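PDB 4AUR: LEOA from Escherichia coli, which is a bacterial dynamin from enterotoxigenic strains that probably binds and hydrolyses GTP and is associated with heat-labile (LT) toxin. Local coordinates for residues A[343-355]-A[492-504]. Sequence-based numbering, arbitrary orientation.
Sequences LRPLDLDDIRPFM and REQELKEVKASLA
Lys500 sets off with CG beside its own backbone N (chi1 -69°) and stays extended to the ammonium, which carries NZ across to the turn after helix 275-343, while Leu503 takes a similar first torsion, puts CD1 between Leu343 and Phe354 and turns CD2 to Met355. Lys500 NZ gives a hydrogen bond of 2.8 Å to Arg344 O. The nitrogen stands above that carbonyl plane, 66° out of it, so the bond misses the oxygen lone pairs. A second, weak bond runs from Lys500 NZ to Leu346 O, 3.0 Å, and the two carbonyls together tie the ammonium to the type I turn of residues 343-346. The aliphatic part of the lysine is used too: Leu343 runs past it in the opposite direction, its CD1 3.9 Å from Lys500 CG.

The setting is the far end of the long dynamin-like helical domain, where the chain leaves helix 275-343, turns, and enters helix 351-359; the axes of 351-355 and 492-504 run parallel within 4°. Leu503 is a knob in a hole made by Leu343, Ile351, Phe354 and selenomethionine Met355. Its CD1 comes 4.0 Å from CD2 of the Phe354 ring, at an oblique approach, while Leu503 CB rests against Leu343 CD2. Further toward the N-terminal end of helix 489-518, Leu348 and Leu496 lie crosswise, with Leu348 CG 3.7 Å from Leu496 CD1. That same methyl also faces Leu346 O. Between these two leucine contacts Ile351 fills in, CD1 near Leu496 CD1 and CG2 near Val499 CG1 and Leu503 CD1. Helix 464-467 covers Val499 through Ile466, and Arg492, beside Leu348, hydrogen-bonds through NH1 to Trp484 O and makes a cation-pi contact with Trp484. Asp347 OD1 accepts from Asp349 N in an Asx turn, and Asp350 OD2 receives Asp347 N at 2.7 Å.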
loop_
_atom_site.group_PDB
_atom_site.type_symbol
_atom_site.label_atom_id
_atom_site.label_comp_id
_atom_site.label_asym_id
_atom_site.label_seq_id
_atom_site.Cartn_x
_atom_site.Cartn_y
_atom_site.Cartn_z
ATOM N N LEU A 343 17.650 -28.855 65.052
ATOM C CA LEU A 343 18.424 -28.297 66.143
ATOM C C LEU A 343 17.746 -28.511 67.458
ATOM O O LEU A 343 18.385 -28.939 68.407
ATOM C CB LEU A 343 18.647 -26.801 65.957
ATOM C CG LEU A 343 19.395 -26.086 67.088
ATOM C CD1 LEU A 343 20.705 -26.764 67.474
ATOM C CD2 LEU A 343 19.681 -24.654 66.685
ATOM N N ARG A 344 16.453 -28.216 67.536
ATOM C CA ARG A 344 15.816 -28.096 68.846
ATOM C C ARG A 344 15.840 -29.372 69.710
ATOM O O ARG A 344 15.838 -29.260 70.934
ATOM C CB ARG A 344 14.409 -27.484 68.751
ATOM C CG ARG A 344 13.299 -28.364 68.174
ATOM C CD ARG A 344 11.940 -27.638 68.247
ATOM N NE ARG A 344 11.980 -26.281 67.653
ATOM C CZ ARG A 344 11.676 -25.968 66.384
ATOM N NH1 ARG A 344 11.274 -26.895 65.504
ATOM N NH2 ARG A 344 11.773 -24.702 65.991
ATOM N N PRO A 345 15.908 -30.570 69.095
ATOM C CA PRO A 345 15.938 -31.766 69.931
ATOM C C PRO A 345 17.328 -32.258 70.344
ATOM O O PRO A 345 17.436 -33.236 71.043
ATOM C CB PRO A 345 15.239 -32.827 69.055
ATOM C CG PRO A 345 14.951 -32.189 67.727
ATOM C CD PRO A 345 15.735 -30.918 67.677
ATOM N N LEU A 346 18.381 -31.582 69.940
ATOM C CA LEU A 346 19.719 -32.150 70.066
ATOM C C LEU A 346 20.304 -32.064 71.472
ATOM O O LEU A 346 20.244 -31.015 72.085
ATOM C CB LEU A 346 20.672 -31.434 69.101
ATOM C CG LEU A 346 20.384 -31.456 67.603
ATOM C CD1 LEU A 346 21.554 -30.836 66.868
ATOM C CD2 LEU A 346 20.119 -32.857 67.073
ATOM N N ASP A 347 20.912 -33.157 71.951
ATOM C CA ASP A 347 21.650 -33.152 73.230
ATOM C C ASP A 347 23.104 -32.837 72.930
ATOM O O ASP A 347 23.533 -32.990 71.801
ATOM C CB ASP A 347 21.431 -34.462 74.053
ATOM C CG ASP A 347 22.243 -35.695 73.539
ATOM O OD1 ASP A 347 23.493 -35.739 73.692
ATOM O OD2 ASP A 347 21.616 -36.665 73.044
ATOM N N LEU A 348 23.866 -32.387 73.920
ATOM C CA LEU A 348 25.209 -31.842 73.659
ATOM C C LEU A 348 26.167 -32.711 72.848
ATOM O O LEU A 348 27.110 -32.198 72.263
ATOM C CB LEU A 348 25.922 -31.481 74.958
ATOM C CG LEU A 348 25.326 -30.353 75.793
ATOM C CD1 LEU A 348 24.746 -30.916 77.094
ATOM C CD2 LEU A 348 26.383 -29.298 76.076
ATOM N N ASP A 349 25.969 -34.020 72.846
ATOM C CA ASP A 349 26.821 -34.898 72.054
ATOM C C ASP A 349 26.511 -34.702 70.569
ATOM O O ASP A 349 27.394 -34.803 69.720
ATOM C CB ASP A 349 26.620 -36.369 72.453
ATOM C CG ASP A 349 27.223 -36.701 73.815
ATOM O OD1 ASP A 349 28.407 -36.365 74.054
ATOM O OD2 ASP A 349 26.501 -37.296 74.648
ATOM N N ASP A 350 25.252 -34.381 70.288
ATOM C CA ASP A 350 24.750 -34.281 68.939
ATOM C C ASP A 350 25.229 -33.084 68.163
ATOM O O ASP A 350 25.005 -33.020 66.960
ATOM C CB ASP A 350 23.239 -34.189 68.970
ATOM C CG ASP A 350 22.599 -35.419 69.526
ATOM O OD1 ASP A 350 22.720 -36.497 68.896
ATOM O OD2 ASP A 350 21.971 -35.291 70.590
ATOM N N ILE A 351 25.880 -32.158 68.849
ATOM C CA ILE A 351 26.121 -30.809 68.348
ATOM C C ILE A 351 27.154 -30.781 67.255
ATOM O O ILE A 351 26.934 -30.174 66.221
ATOM C CB ILE A 351 26.618 -29.876 69.479
ATOM C CG1 ILE A 351 25.556 -29.696 70.552
ATOM C CG2 ILE A 351 26.948 -28.508 68.954
ATOM C CD1 ILE A 351 24.318 -28.954 70.083
ATOM N N ARG A 352 28.288 -31.416 67.494
ATOM C CA ARG A 352 29.371 -31.416 66.547
ATOM C C ARG A 352 28.915 -32.111 65.293
ATOM O O ARG A 352 29.034 -31.562 64.212
ATOM C CB ARG A 352 30.623 -32.056 67.154
ATOM C CG ARG A 352 31.753 -32.379 66.189
ATOM C CD ARG A 352 32.231 -31.200 65.349
ATOM N NE ARG A 352 33.315 -31.670 64.487
ATOM C CZ ARG A 352 34.611 -31.703 64.808
ATOM N NH1 ARG A 352 35.048 -31.254 65.979
ATOM N NH2 ARG A 352 35.485 -32.178 63.932
ATOM N N PRO A 353 28.346 -33.311 65.409
ATOM C CA PRO A 353 27.860 -33.877 64.144
ATOM C C PRO A 353 26.998 -32.900 63.377
ATOM O O PRO A 353 27.073 -32.861 62.163
ATOM C CB PRO A 353 27.023 -35.071 64.585
ATOM C CG PRO A 353 27.555 -35.450 65.907
ATOM C CD PRO A 353 28.163 -34.229 66.539
ATOM N N PHE A 354 26.190 -32.119 64.083
ATOM C CA PHE A 354 25.271 -31.198 63.455
ATOM C C PHE A 354 25.994 -30.091 62.725
ATOM O O PHE A 354 25.703 -29.847 61.584
ATOM C CB PHE A 354 24.313 -30.594 64.463
ATOM C CG PHE A 354 23.431 -29.517 63.883
ATOM C CD1 PHE A 354 22.362 -29.846 63.073
ATOM C CD2 PHE A 354 23.677 -28.175 64.151
ATOM C CE1 PHE A 354 21.545 -28.870 62.549
ATOM C CE2 PHE A 354 22.870 -27.190 63.609
ATOM C CZ PHE A 354 21.799 -27.539 62.806
HETATM N N MSE A 355 26.942 -29.439 63.384
HETATM C CA MSE A 355 27.722 -28.383 62.771
HETATM C C MSE A 355 28.479 -28.886 61.560
HETATM O O MSE A 355 28.586 -28.190 60.546
HETATM C CB MSE A 355 28.723 -27.857 63.789
HETATM C CG MSE A 355 28.070 -27.221 65.002
HETATM SE SE MSE A 355 29.352 -26.767 66.461
HETATM C CE MSE A 355 31.020 -26.601 65.437
ATOM N N ARG A 492 24.373 -27.642 83.108
ATOM C CA ARG A 492 24.715 -28.229 81.797
ATOM C C ARG A 492 23.586 -28.060 80.765
ATOM O O ARG A 492 23.832 -27.687 79.617
ATOM C CB ARG A 492 25.021 -29.719 81.979
ATOM C CG ARG A 492 26.158 -30.264 81.131
ATOM C CD ARG A 492 26.769 -31.495 81.787
ATOM N NE ARG A 492 25.791 -32.573 81.966
ATOM C CZ ARG A 492 25.943 -33.617 82.783
ATOM N NH1 ARG A 492 27.037 -33.748 83.522
ATOM N NH2 ARG A 492 24.989 -34.539 82.865
ATOM N N GLU A 493 22.352 -28.335 81.181
ATOM C CA GLU A 493 21.190 -28.118 80.327
ATOM C C GLU A 493 21.000 -26.635 80.038
ATOM O O GLU A 493 20.312 -26.278 79.080
ATOM C CB GLU A 493 19.925 -28.700 80.959
ATOM C CG GLU A 493 19.922 -30.220 81.026
ATOM C CD GLU A 493 18.961 -30.766 82.072
ATOM O OE1 GLU A 493 17.868 -30.180 82.257
ATOM O OE2 GLU A 493 19.301 -31.787 82.711
ATOM N N GLN A 494 21.603 -25.777 80.863
ATOM C CA GLN A 494 21.627 -24.335 80.597
ATOM C C GLN A 494 22.735 -24.000 79.631
ATOM O O GLN A 494 22.597 -23.109 78.795
ATOM C CB GLN A 494 21.832 -23.523 81.885
ATOM C CG GLN A 494 21.571 -22.025 81.736
ATOM C CD GLN A 494 20.151 -21.694 81.268
ATOM O OE1 GLN A 494 19.910 -20.621 80.713
ATOM N NE2 GLN A 494 19.208 -22.614 81.493
ATOM N N GLU A 495 23.846 -24.706 79.760
ATOM C CA GLU A 495 24.959 -24.543 78.836
ATOM C C GLU A 495 24.525 -24.943 77.411
ATOM O O GLU A 495 24.874 -24.273 76.429
ATOM C CB GLU A 495 26.144 -25.370 79.324
ATOM C CG GLU A 495 27.465 -25.020 78.681
ATOM C CD GLU A 495 28.235 -23.903 79.352
ATOM O OE1 GLU A 495 27.689 -23.226 80.246
ATOM O OE2 GLU A 495 29.409 -23.713 78.973
ATOM N N LEU A 496 23.741 -26.015 77.312
ATOM C CA LEU A 496 23.099 -26.405 76.052
ATOM C C LEU A 496 22.213 -25.292 75.470
ATOM O O LEU A 496 22.271 -25.019 74.278
ATOM C CB LEU A 496 22.261 -27.679 76.249
ATOM C CG LEU A 496 21.509 -28.326 75.078
ATOM C CD1 LEU A 496 22.447 -28.861 74.012
ATOM C CD2 LEU A 496 20.638 -29.464 75.583
ATOM N N LYS A 497 21.404 -24.651 76.305
ATOM C CA LYS A 497 20.467 -23.638 75.815
ATOM C C LYS A 497 21.177 -22.473 75.132
ATOM O O LYS A 497 20.730 -21.999 74.094
ATOM C CB LYS A 497 19.599 -23.097 76.954
ATOM C CG LYS A 497 18.365 -22.321 76.508
ATOM C CD LYS A 497 17.437 -23.139 75.609
ATOM C CE LYS A 497 17.090 -24.504 76.204
ATOM N NZ LYS A 497 16.021 -25.215 75.442
ATOM N N GLU A 498 22.277 -22.013 75.709
ATOM C CA GLU A 498 22.970 -20.860 75.159
ATOM C C GLU A 498 23.820 -21.227 73.940
ATOM O O GLU A 498 24.265 -20.353 73.205
ATOM C CB GLU A 498 23.788 -20.125 76.243
ATOM C CG GLU A 498 24.983 -20.872 76.833
ATOM C CD GLU A 498 25.742 -20.046 77.884
ATOM O OE1 GLU A 498 25.082 -19.344 78.688
ATOM O OE2 GLU A 498 27.001 -20.104 77.912
ATOM N N VAL A 499 24.045 -22.513 73.721
ATOM C CA VAL A 499 24.763 -22.960 72.528
ATOM C C VAL A 499 23.791 -23.060 71.361
ATOM O O VAL A 499 24.126 -22.727 70.230
ATOM C CB VAL A 499 25.443 -24.324 72.763
ATOM C CG1 VAL A 499 25.952 -24.929 71.455
ATOM C CG2 VAL A 499 26.565 -24.175 73.780
ATOM N N LYS A 500 22.585 -23.528 71.641
ATOM C CA LYS A 500 21.537 -23.554 70.645
ATOM C C LYS A 500 21.104 -22.146 70.271
ATOM O O LYS A 500 20.908 -21.830 69.117
ATOM C CB LYS A 500 20.368 -24.368 71.145
ATOM C CG LYS A 500 20.719 -25.836 71.231
ATOM C CD LYS A 500 19.585 -26.600 71.853
ATOM C CE LYS A 500 19.557 -28.047 71.408
ATOM N NZ LYS A 500 18.343 -28.722 71.952
ATOM N N ALA A 501 20.988 -21.281 71.250
ATOM C CA ALA A 501 20.738 -19.892 70.956
ATOM C C ALA A 501 21.778 -19.413 69.947
ATOM O O ALA A 501 21.466 -18.659 69.013
ATOM C CB ALA A 501 20.813 -19.084 72.236
ATOM N N SER A 502 23.012 -19.889 70.132
ATOM C CA SER A 502 24.147 -19.489 69.288
ATOM C C SER A 502 24.037 -19.985 67.853
ATOM O O SER A 502 24.386 -19.277 66.904
ATOM C CB SER A 502 25.457 -19.978 69.891
ATOM O OG SER A 502 26.569 -19.429 69.222
ATOM N N LEU A 503 23.538 -21.192 67.686
ATOM C CA LEU A 503 23.489 -21.757 66.358
ATOM C C LEU A 503 22.321 -21.219 65.586
ATOM O O LEU A 503 22.440 -20.958 64.411
ATOM C CB LEU A 503 23.446 -23.281 66.415
ATOM C CG LEU A 503 24.728 -23.930 66.948
ATOM C CD1 LEU A 503 24.542 -25.439 67.000
ATOM C CD2 LEU A 503 25.941 -23.551 66.113
ATOM N N ALA A 504 21.189 -21.054 66.245
ATOM C CA ALA A 504 20.045 -20.391 65.631
ATOM C C ALA A 504 20.410 -19.039 65.028
ATOM O O ALA A 504 20.058 -18.755 63.918
ATOM C CB ALA A 504 18.942 -20.219 66.650
#